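PDB 2IF6: hypothetical protein yiiX from Escherichia coli, which is of unknown function but probably acts as a hydrolase, as a member of the permuted papain-like amidase family. Local coordinates for residues Pro5-Ser15 / Asp30-Met39; Ser18-His28 / Phe137-Lys147. One frame throughout, in Å; residues are numbered along the deposited sequence. Where two conformers were deposited one is given.

Contact 1 (Pro5-Ser15 / Asp30-Met39); sequences PQTGDIIFQIS and DYSHTGMLVM
Strand 10-13 runs antiparallel to strand 33-39, the short axes 4.7 Å apart at closest and their directions 149° apart, with I11 facing G35 and Q13 facing H33 as hydrogen-bonded pairs. Opposite Q13 the ladder slips by one residue: S32 N and H33 N both bond to Q13 O, a classic beta bulge. The ladder goes on past the bulge through a side chain, for S15 N donates to S32 OG at 2.7 Å. At the far end T7 does the same in reverse: OG1, set beside its own backbone N (chi1 -67°), accepts from M39 N at 3.0 Å. Next to it G8 N donates to L37 O and L37 N to D9 O. The type II turn Q6-D9 carries G8 at phi 98°, where any side chain would collide with the carbonyl oxygen of T7, which suits glycine.

These are neighbouring central strands of the six-stranded antiparallel sheet of the permuted papain-like fold. H33 belongs to a probable Cys-His-Glu triad with C112 and E48, which takes up H33 NE2. Alongside the imidazole lies the extended side chain of Q13, its OE1 3.2 Å from H33 CD2 at the ring edge, while its NE2 is held by the carbonyl of W61.

T34 shares its face of the sheet with I10, F12 and M36. Its OG1 donates to I11 O from above the carbonyl plane, a second bond beside that from G35 N, and lies over one face of the F12 ring. F12 CB makes an off-centre CH-pi contact with the Y31 ring, 4.2 Å from its centroid. Branched, apolar L37 packs beside the turn, CD2 against I11 CG2 at 3.8 Å and CD1 near P5 CB, whereas M39 brings SD to P5 CB at 3.9 Å.

Contact 2 (Ser18-His28 / Phe137-Lys147); sequences SQSKAIQLATH and FDLSNPLVQAK
Two helices of the permuted papain-like fold pack here at the protein surface: 20-27, which joins two strands of the main sheet, and the start of 142-152, their short axes 8.9 Å apart and 122° between directions. Small A22 lets the second helix come close. Its CB touches L143 CD2 at 4.0 Å, and the same methyl lies near the backbone N of A22. V144, a compact branched residue, puts CG2 against L25 CB at 3.7 Å, and CG1 faces A26 CB. L25 CD1 reaches the amide of N141, the N-cap residue whose OD1 accepts from L143 N.

The polar part gathers where helix 20-27 ends in a Schellman motif at H28. D138 N donates to A26 O at 3.0 Å; that same oxygen lies at the edge of the F137 ring. H28 turns its ring so that NE2 meets D138 OD2 at 2.7 Å, nearly straight (173°) and in the imidazole plane; the carboxylate oxygen offers its anti lone pair, although ring and carboxylate are steeply inclined. With CG anti to its backbone N (chi1 -174°), D138 extends its carboxylate past the helix end. Its other oxygen, OD1, takes S140 OG on the syn side and, in an Asx turn, S140 N. Partners on both oxygens thus fix the carboxylate's rotation, and its negative charge would probably favour a protonated H28, tying the exposed end of one helix to the loop that leads into the other.

Contact 1 is core and contact 2 surface, their centres about 21 Å apart, yet the chain weaves them together: helix 20-27 of contact 2 connects the two strands of contact 1. They touch, S20 OG probably bonding to S32 OG at 2.7 Å and Q24 NE2 to D30 O at 3.1 Å, so the helix face turned from 137-147 is fastened to the bulged end of the strand pair. In 5-15/30-39 a ladder of backbone bonds sits among mostly buried side chains, and the pair carries H33 of the putative triad. In 18-28/137-147 apolar contacts of alanine, leucine and valine join the helices, with one backbone bond and a histidine-carboxylate pair at the solvent-facing end of 20-27.

Contact 1 (Pro5-Ser15 / Asp30-Met39)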
loop_
_atom_site.group_PDB
_atom_site.type_symbol
_atom_site.label_atom_id
_atom_site.label_comp_id
_atom_site.label_asym_id
_atom_site.label_seq_id
_atom_site.Cartn_x
_atom_site.Cartn_y
_atom_site.Cartn_z
ATOM N N PRO A 5 17.162 2.516 -5.115
ATOM C CA PRO A 5 16.026 1.617 -5.007
ATOM C C PRO A 5 16.454 0.164 -4.919
ATOM O O PRO A 5 17.419 -0.258 -5.612
ATOM C CB PRO A 5 15.220 1.885 -6.303
ATOM C CG PRO A 5 15.536 3.357 -6.606
ATOM C CD PRO A 5 17.003 3.481 -6.229
ATOM N N GLN A 6 15.795 -0.563 -4.030
ATOM C CA GLN A 6 16.010 -2.011 -3.883
ATOM C C GLN A 6 14.675 -2.717 -3.842
ATOM O O GLN A 6 13.702 -2.184 -3.305
ATOM C CB GLN A 6 16.821 -2.330 -2.609
ATOM C CG GLN A 6 18.261 -1.819 -2.654
ATOM C CD GLN A 6 18.988 -1.868 -1.300
ATOM O OE1 GLN A 6 18.498 -2.423 -0.352
ATOM N NE2 GLN A 6 20.168 -1.267 -1.232
ATOM N N THR A 7 14.644 -3.940 -4.368
ATOM C CA THR A 7 13.443 -4.753 -4.359
ATOM C C THR A 7 12.960 -4.933 -2.915
ATOM O O THR A 7 13.766 -5.252 -2.000
ATOM C CB THR A 7 13.713 -6.150 -4.952
ATOM O OG1 THR A 7 14.015 -6.019 -6.356
ATOM C CG2 THR A 7 12.472 -7.032 -4.759
ATOM N N GLY A 8 11.663 -4.740 -2.709
ATOM C CA GLY A 8 11.116 -4.743 -1.371
ATOM C C GLY A 8 10.883 -3.382 -0.716
ATOM O O GLY A 8 10.110 -3.329 0.237
ATOM N N ASP A 9 11.542 -2.301 -1.175
ATOM C CA ASP A 9 11.315 -0.967 -0.595
ATOM C C ASP A 9 9.831 -0.637 -0.751
ATOM O O ASP A 9 9.236 -0.903 -1.816
ATOM C CB ASP A 9 12.140 0.148 -1.292
ATOM C CG ASP A 9 13.622 0.020 -1.061
ATOM O OD1 ASP A 9 14.066 -0.861 -0.239
ATOM O OD2 ASP A 9 14.350 0.797 -1.718
ATOM N N ILE A 10 9.225 -0.127 0.301
ATOM C CA ILE A 10 7.791 0.152 0.249
ATOM C C ILE A 10 7.636 1.641 0.100
ATOM O O ILE A 10 8.193 2.397 0.890
ATOM C CB ILE A 10 7.069 -0.367 1.508
ATOM C CG1 ILE A 10 7.405 -1.866 1.714
ATOM C CG2 ILE A 10 5.543 -0.153 1.367
ATOM C CD1 ILE A 10 6.956 -2.458 3.100
ATOM N N ILE A 11 6.866 2.060 -0.900
ATOM C CA ILE A 11 6.795 3.466 -1.247
ATOM C C ILE A 11 5.357 3.974 -1.052
ATOM O O ILE A 11 4.413 3.233 -1.327
ATOM C CB ILE A 11 7.336 3.698 -2.699
ATOM C CG1 ILE A 11 7.441 5.204 -3.016
ATOM C CG2 ILE A 11 6.539 2.905 -3.727
ATOM C CD1 ILE A 11 8.324 5.556 -4.184
ATOM N N PHE A 12 5.203 5.227 -0.607
ATOM C CA PHE A 12 3.886 5.756 -0.212
ATOM C C PHE A 12 3.710 7.109 -0.907
ATOM O O PHE A 12 4.695 7.828 -1.136
ATOM C CB PHE A 12 3.828 5.946 1.315
ATOM C CG PHE A 12 4.053 4.672 2.115
ATOM C CD1 PHE A 12 2.982 3.996 2.650
ATOM C CD2 PHE A 12 5.345 4.170 2.345
ATOM C CE1 PHE A 12 3.172 2.810 3.369
ATOM C CE2 PHE A 12 5.520 2.949 3.101
ATOM C CZ PHE A 12 4.445 2.339 3.608
ATOM N N GLN A 13 2.465 7.449 -1.237
ATOM C CA GLN A 13 2.166 8.708 -1.866
ATOM C C GLN A 13 0.734 9.099 -1.507
ATOM O O GLN A 13 -0.009 8.306 -0.920
ATOM C CB GLN A 13 2.324 8.587 -3.400
ATOM C CG GLN A 13 1.229 7.738 -4.066
ATOM C CD GLN A 13 1.362 7.572 -5.573
ATOM O OE1 GLN A 13 0.476 6.985 -6.168
ATOM N NE2 GLN A 13 2.433 8.091 -6.195
ATOM N N ILE A 14 0.369 10.304 -1.924
ATOM C CA ILE A 14 -0.997 10.796 -1.840
ATOM C C ILE A 14 -1.657 10.529 -3.181
ATOM O O ILE A 14 -1.298 11.139 -4.215
ATOM C CB ILE A 14 -1.047 12.331 -1.614
ATOM C CG1 ILE A 14 -0.210 12.764 -0.403
ATOM C CG2 ILE A 14 -2.502 12.792 -1.468
ATOM C CD1 ILE A 14 -0.075 14.287 -0.339
ATOM N N SER A 15 -2.612 9.614 -3.171
ATOM C CA SER A 15 -3.443 9.329 -4.344
ATOM C C SER A 15 -4.233 10.591 -4.803
ATOM O O SER A 15 -4.648 11.410 -3.970
ATOM C CB SER A 15 -4.423 8.207 -4.003
ATOM O OG SER A 15 -5.394 8.067 -5.019
ATOM N N ASP A 30 -1.322 10.823 6.064
ATOM C CA ASP A 30 -1.053 11.420 4.778
ATOM C C ASP A 30 -1.041 10.434 3.599
ATOM O O ASP A 30 -1.107 10.859 2.463
ATOM C CB ASP A 30 0.311 12.108 4.822
ATOM C CG ASP A 30 0.332 13.328 5.759
ATOM O OD1 ASP A 30 -0.749 13.951 5.936
ATOM O OD2 ASP A 30 1.445 13.646 6.292
ATOM N N TYR A 31 -0.912 9.139 3.851
ATOM C CA TYR A 31 -0.652 8.178 2.773
ATOM C C TYR A 31 -1.957 7.569 2.323
ATOM O O TYR A 31 -2.702 7.012 3.141
ATOM C CB TYR A 31 0.297 7.041 3.231
ATOM C CG TYR A 31 1.468 7.599 3.970
ATOM C CD1 TYR A 31 2.169 8.671 3.446
ATOM C CD2 TYR A 31 1.834 7.110 5.235
ATOM C CE1 TYR A 31 3.218 9.263 4.136
ATOM C CE2 TYR A 31 2.885 7.697 5.923
ATOM C CZ TYR A 31 3.557 8.772 5.347
ATOM O OH TYR A 31 4.596 9.363 5.978
ATOM N N SER A 32 -2.224 7.645 1.035
ATOM C CA SER A 32 -3.422 7.022 0.526
ATOM C C SER A 32 -3.175 6.033 -0.613
ATOM O O SER A 32 -4.143 5.489 -1.191
ATOM C CB SER A 32 -4.446 8.113 0.158
ATOM O OG SER A 32 -3.931 8.955 -0.852
ATOM N N HIS A 33 -1.896 5.796 -0.948
ATOM C CA HIS A 33 -1.548 4.723 -1.883
ATOM C C HIS A 33 -0.164 4.193 -1.556
ATOM O O HIS A 33 0.659 4.939 -1.041
ATOM C CB HIS A 33 -1.582 5.219 -3.327
ATOM C CG HIS A 33 -1.434 4.125 -4.346
ATOM N ND1 HIS A 33 -2.155 2.947 -4.285
ATOM C CD2 HIS A 33 -0.644 4.034 -5.447
ATOM C CE1 HIS A 33 -1.819 2.181 -5.317
ATOM N NE2 HIS A 33 -0.897 2.812 -6.029
ATOM N N THR A 34 0.073 2.905 -1.802
ATOM C CA THR A 34 1.389 2.300 -1.519
ATOM C C THR A 34 1.704 1.256 -2.598
ATOM O O THR A 34 0.792 0.746 -3.273
ATOM C CB THR A 34 1.437 1.715 -0.074
ATOM O OG1 THR A 34 2.761 1.293 0.270
ATOM C CG2 THR A 34 0.510 0.550 0.066
ATOM N N GLY A 35 2.984 1.002 -2.815
ATOM C CA GLY A 35 3.402 -0.114 -3.672
ATOM C C GLY A 35 4.766 -0.580 -3.193
ATOM O O GLY A 35 5.328 -0.005 -2.226
ATOM N N MET A 36 5.298 -1.608 -3.847
ATOM C CA MET A 36 6.588 -2.180 -3.425
ATOM C C MET A 36 7.507 -2.172 -4.615
ATOM O O MET A 36 7.099 -2.569 -5.737
ATOM C CB MET A 36 6.406 -3.617 -2.904
ATOM C CG MET A 36 7.719 -4.405 -2.419
ATOM S SD MET A 36 7.342 -6.155 -2.111
ATOM C CE MET A 36 7.436 -6.856 -3.800
ATOM N N LEU A 37 8.735 -1.727 -4.390
ATOM C CA LEU A 37 9.745 -1.663 -5.453
ATOM C C LEU A 37 10.095 -3.098 -5.883
ATOM O O LEU A 37 10.216 -3.985 -5.036
ATOM C CB LEU A 37 11.002 -0.929 -4.984
ATOM C CG LEU A 37 11.130 0.605 -5.121
ATOM C CD1 LEU A 37 11.291 0.984 -6.569
ATOM C CD2 LEU A 37 9.942 1.325 -4.472
ATOM N N VAL A 38 10.184 -3.311 -7.206
ATOM C CA VAL A 38 10.776 -4.540 -7.772
ATOM C C VAL A 38 11.766 -4.089 -8.865
ATOM O O VAL A 38 11.377 -3.366 -9.808
ATOM C CB VAL A 38 9.741 -5.538 -8.324
ATOM C CG1 VAL A 38 10.443 -6.741 -8.975
ATOM C CG2 VAL A 38 8.853 -6.038 -7.225
ATOM N N MET A 39 13.037 -4.453 -8.696
ATOM C CA MET A 39 14.057 -4.213 -9.711
ATOM C C MET A 39 13.940 -5.290 -10.783
ATOM O O MET A 39 14.054 -6.489 -10.517
ATOM C CB MET A 39 15.471 -4.136 -9.108
ATOM C CG MET A 39 15.578 -3.212 -7.900
ATOM S SD MET A 39 14.947 -1.514 -8.124
ATOM C CE MET A 39 16.172 -0.889 -9.225
#

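Contact 2 (Ser18-His28 / Phe137-Lys147)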
loop_
_atom_site.group_PDB
_atom_site.type_symbol
_atom_site.label_atom_id
_atom_site.label_comp_id
_atom_site.label_asym_id
_atom_site.label_seq_id
_atom_site.Cartn_x
_atom_site.Cartn_y
_atom_site.Cartn_z
ATOM N N SER A 18 -10.633 10.000 -6.013
ATOM C CA SER A 18 -11.683 10.649 -5.195
ATOM C C SER A 18 -11.811 10.056 -3.779
ATOM O O SER A 18 -12.260 10.749 -2.870
ATOM C CB SER A 18 -13.045 10.598 -5.913
ATOM O OG SER A 18 -13.227 9.320 -6.509
ATOM N N GLN A 19 -11.411 8.801 -3.578
ATOM C CA GLN A 19 -11.420 8.257 -2.219
ATOM C C GLN A 19 -10.225 8.698 -1.361
ATOM O O GLN A 19 -10.174 8.379 -0.182
ATOM C CB GLN A 19 -11.548 6.729 -2.198
ATOM C CG GLN A 19 -10.359 5.959 -2.719
ATOM C CD GLN A 19 -10.629 5.315 -4.069
ATOM O OE1 GLN A 19 -10.922 6.006 -5.065
ATOM N NE2 GLN A 19 -10.535 3.975 -4.115
ATOM N N SER A 20 -9.273 9.420 -1.944
ATOM C CA SER A 20 -8.002 9.651 -1.263
ATOM C C SER A 20 -8.161 10.383 0.072
ATOM O O SER A 20 -7.589 9.977 1.087
ATOM C CB SER A 20 -7.030 10.379 -2.183
ATOM O OG SER A 20 -5.843 10.704 -1.491
ATOM N N LYS A 21 -8.965 11.447 0.066
ATOM C CA LYS A 21 -9.219 12.218 1.265
ATOM C C LYS A 21 -9.905 11.425 2.376
ATOM O O LYS A 21 -9.514 11.490 3.546
ATOM C CB LYS A 21 -10.002 13.496 0.905
ATOM C CG LYS A 21 -10.112 14.452 2.065
ATOM C CD LYS A 21 -8.760 15.097 2.363
ATOM C CE LYS A 21 -8.485 15.022 3.850
ATOM N NZ LYS A 21 -7.615 16.143 4.310
ATOM N N ALA A 22 -10.929 10.661 2.023
ATOM C CA ALA A 22 -11.601 9.802 2.998
ATOM C C ALA A 22 -10.631 8.817 3.651
ATOM O O ALA A 22 -10.676 8.616 4.850
ATOM C CB ALA A 22 -12.748 9.045 2.317
ATOM N N ILE A 23 -9.772 8.198 2.836
ATOM C CA ILE A 23 -8.765 7.279 3.335
ATOM C C ILE A 23 -7.830 7.993 4.326
ATOM O O ILE A 23 -7.630 7.520 5.430
ATOM C CB ILE A 23 -7.958 6.619 2.190
ATOM C CG1 ILE A 23 -8.836 5.589 1.443
ATOM C CG2 ILE A 23 -6.746 5.898 2.744
ATOM C CD1 ILE A 23 -8.262 5.159 0.122
ATOM N N GLN A 24 -7.305 9.146 3.944
ATOM C CA GLN A 24 -6.408 9.918 4.828
ATOM C C GLN A 24 -7.061 10.200 6.188
ATOM O O GLN A 24 -6.456 10.041 7.265
ATOM C CB GLN A 24 -6.054 11.236 4.152
ATOM C CG GLN A 24 -5.189 11.103 2.898
ATOM C CD GLN A 24 -4.823 12.462 2.364
ATOM O OE1 GLN A 24 -5.666 13.361 2.316
ATOM N NE2 GLN A 24 -3.570 12.639 1.999
ATOM N N LEU A 25 -8.330 10.573 6.144
ATOM C CA LEU A 25 -9.073 10.910 7.349
ATOM C C LEU A 25 -9.366 9.707 8.247
ATOM O O LEU A 25 -9.123 9.750 9.445
ATOM C CB LEU A 25 -10.381 11.564 6.932
ATOM C CG LEU A 25 -10.343 13.027 6.503
ATOM C CD1 LEU A 25 -11.747 13.345 6.036
ATOM C CD2 LEU A 25 -9.907 13.919 7.669
ATOM N N ALA A 26 -9.909 8.637 7.669
ATOM C CA ALA A 26 -10.220 7.422 8.407
ATOM C C ALA A 26 -8.971 6.772 9.046
ATOM O O ALA A 26 -9.063 6.064 10.072
ATOM C CB ALA A 26 -10.905 6.424 7.478
ATOM N N THR A 27 -7.817 6.959 8.409
ATOM C CA THR A 27 -6.637 6.184 8.855
ATOM C C THR A 27 -5.615 7.045 9.565
ATOM O O THR A 27 -4.532 6.524 9.953
ATOM C CB THR A 27 -5.908 5.503 7.700
ATOM O OG1 THR A 27 -5.335 6.507 6.850
ATOM C CG2 THR A 27 -6.838 4.541 6.916
ATOM N N HIS A 28 -5.971 8.327 9.717
ATOM C CA HIS A 28 -5.193 9.412 10.327
ATOM C C HIS A 28 -3.832 9.546 9.671
ATOM O O HIS A 28 -2.801 9.466 10.337
ATOM C CB HIS A 28 -5.060 9.258 11.859
ATOM C CG HIS A 28 -6.339 9.481 12.615
ATOM N ND1 HIS A 28 -6.378 9.578 13.996
ATOM C CD2 HIS A 28 -7.619 9.598 12.192
ATOM C CE1 HIS A 28 -7.633 9.761 14.382
ATOM N NE2 HIS A 28 -8.406 9.776 13.308
ATOM N N PHE A 137 -11.374 1.973 12.493
ATOM C CA PHE A 137 -10.844 3.195 11.901
ATOM C C PHE A 137 -11.692 4.346 12.377
ATOM O O PHE A 137 -12.654 4.122 13.139
ATOM C CB PHE A 137 -10.735 3.050 10.378
ATOM C CG PHE A 137 -9.653 2.086 9.972
ATOM C CD1 PHE A 137 -8.343 2.514 9.834
ATOM C CD2 PHE A 137 -9.932 0.734 9.808
ATOM C CE1 PHE A 137 -7.324 1.609 9.484
ATOM C CE2 PHE A 137 -8.920 -0.175 9.459
ATOM C CZ PHE A 137 -7.626 0.256 9.296
ATOM N N ASP A 138 -11.323 5.560 11.980
ATOM C CA ASP A 138 -12.049 6.754 12.376
ATOM C C ASP A 138 -13.063 7.086 11.288
ATOM O O ASP A 138 -12.710 7.604 10.232
ATOM C CB ASP A 138 -11.091 7.913 12.602
ATOM C CG ASP A 138 -11.783 9.160 13.170
ATOM O OD1 ASP A 138 -13.044 9.190 13.293
ATOM O OD2 ASP A 138 -11.054 10.118 13.494
ATOM N N LEU A 139 -14.321 6.777 11.564
ATOM C CA LEU A 139 -15.393 6.876 10.571
ATOM C C LEU A 139 -16.346 8.007 10.935
ATOM O O LEU A 139 -17.402 8.180 10.314
ATOM C CB LEU A 139 -16.137 5.536 10.445
ATOM C CG LEU A 139 -15.303 4.280 10.150
ATOM C CD1 LEU A 139 -16.207 3.090 9.952
ATOM C CD2 LEU A 139 -14.366 4.420 8.932
ATOM N N SER A 140 -15.924 8.809 11.909
ATOM C CA SER A 140 -16.721 9.892 12.419
ATOM C C SER A 140 -16.862 11.059 11.436
ATOM O O SER A 140 -17.919 11.654 11.374
ATOM C CB SER A 140 -16.199 10.348 13.777
ATOM O OG SER A 140 -14.989 11.043 13.635
ATOM N N ASN A 141 -15.850 11.355 10.626
ATOM C CA ASN A 141 -15.961 12.503 9.706
ATOM C C ASN A 141 -17.062 12.295 8.656
ATOM O O ASN A 141 -17.143 11.232 8.069
ATOM C CB ASN A 141 -14.621 12.786 9.020
ATOM C CG ASN A 141 -14.547 14.185 8.411
ATOM O OD1 ASN A 141 -15.067 14.438 7.314
ATOM N ND2 ASN A 141 -13.859 15.091 9.099
ATOM N N PRO A 142 -17.916 13.319 8.424
ATOM C CA PRO A 142 -19.027 13.209 7.468
ATOM C C PRO A 142 -18.565 12.959 6.035
ATOM O O PRO A 142 -19.299 12.330 5.260
ATOM C CB PRO A 142 -19.716 14.576 7.559
ATOM C CG PRO A 142 -19.306 15.135 8.882
ATOM C CD PRO A 142 -17.886 14.648 9.066
ATOM N N LEU A 143 -17.361 13.431 5.691
ATOM C CA LEU A 143 -16.769 13.120 4.389
ATOM C C LEU A 143 -16.549 11.613 4.295
ATOM O O LEU A 143 -16.853 11.004 3.286
ATOM C CB LEU A 143 -15.461 13.882 4.165
ATOM C CG LEU A 143 -14.924 13.998 2.729
ATOM C CD1 LEU A 143 -14.302 15.351 2.494
ATOM C CD2 LEU A 143 -13.891 12.914 2.385
ATOM N N VAL A 144 -16.060 11.014 5.377
ATOM C CA VAL A 144 -15.824 9.595 5.411
ATOM C C VAL A 144 -17.170 8.829 5.335
ATOM O O VAL A 144 -17.299 7.870 4.542
ATOM C CB VAL A 144 -15.004 9.222 6.657
ATOM C CG1 VAL A 144 -14.968 7.714 6.877
ATOM C CG2 VAL A 144 -13.568 9.788 6.517
ATOM N N GLN A 145 -18.144 9.242 6.156
ATOM C CA GLN A 145 -19.460 8.588 6.125
ATOM C C GLN A 145 -20.104 8.676 4.735
ATOM O O GLN A 145 -20.680 7.676 4.277
ATOM C CB GLN A 145 -20.397 9.100 7.232
ATOM C CG GLN A 145 -20.079 8.589 8.644
ATOM C CD GLN A 145 -20.482 7.128 8.886
ATOM O OE1 GLN A 145 -21.448 6.608 8.302
ATOM N NE2 GLN A 145 -19.733 6.462 9.754
ATOM N N ALA A 146 -19.974 9.815 4.049
ATOM C CA ALA A 146 -20.525 9.951 2.688
ATOM C C ALA A 146 -19.900 8.963 1.691
ATOM O O ALA A 146 -20.600 8.308 0.916
ATOM C CB ALA A 146 -20.413 11.384 2.180
ATOM N N LYS A 147 -18.580 8.818 1.736
ATOM C CA LYS A 147 -17.893 7.895 0.844
ATOM C C LYS A 147 -18.223 6.431 1.180
ATOM O O LYS A 147 -18.339 5.608 0.302
ATOM C CB LYS A 147 -16.378 8.145 0.848
ATOM C CG LYS A 147 -15.944 9.469 0.119
ATOM C CD LYS A 147 -16.171 9.451 -1.407
ATOM C CE LYS A 147 -15.412 8.331 -2.106
ATOM N NZ LYS A 147 -15.485 8.462 -3.599
HETATM O O HOH W 1 -11.271 11.633 11.290
#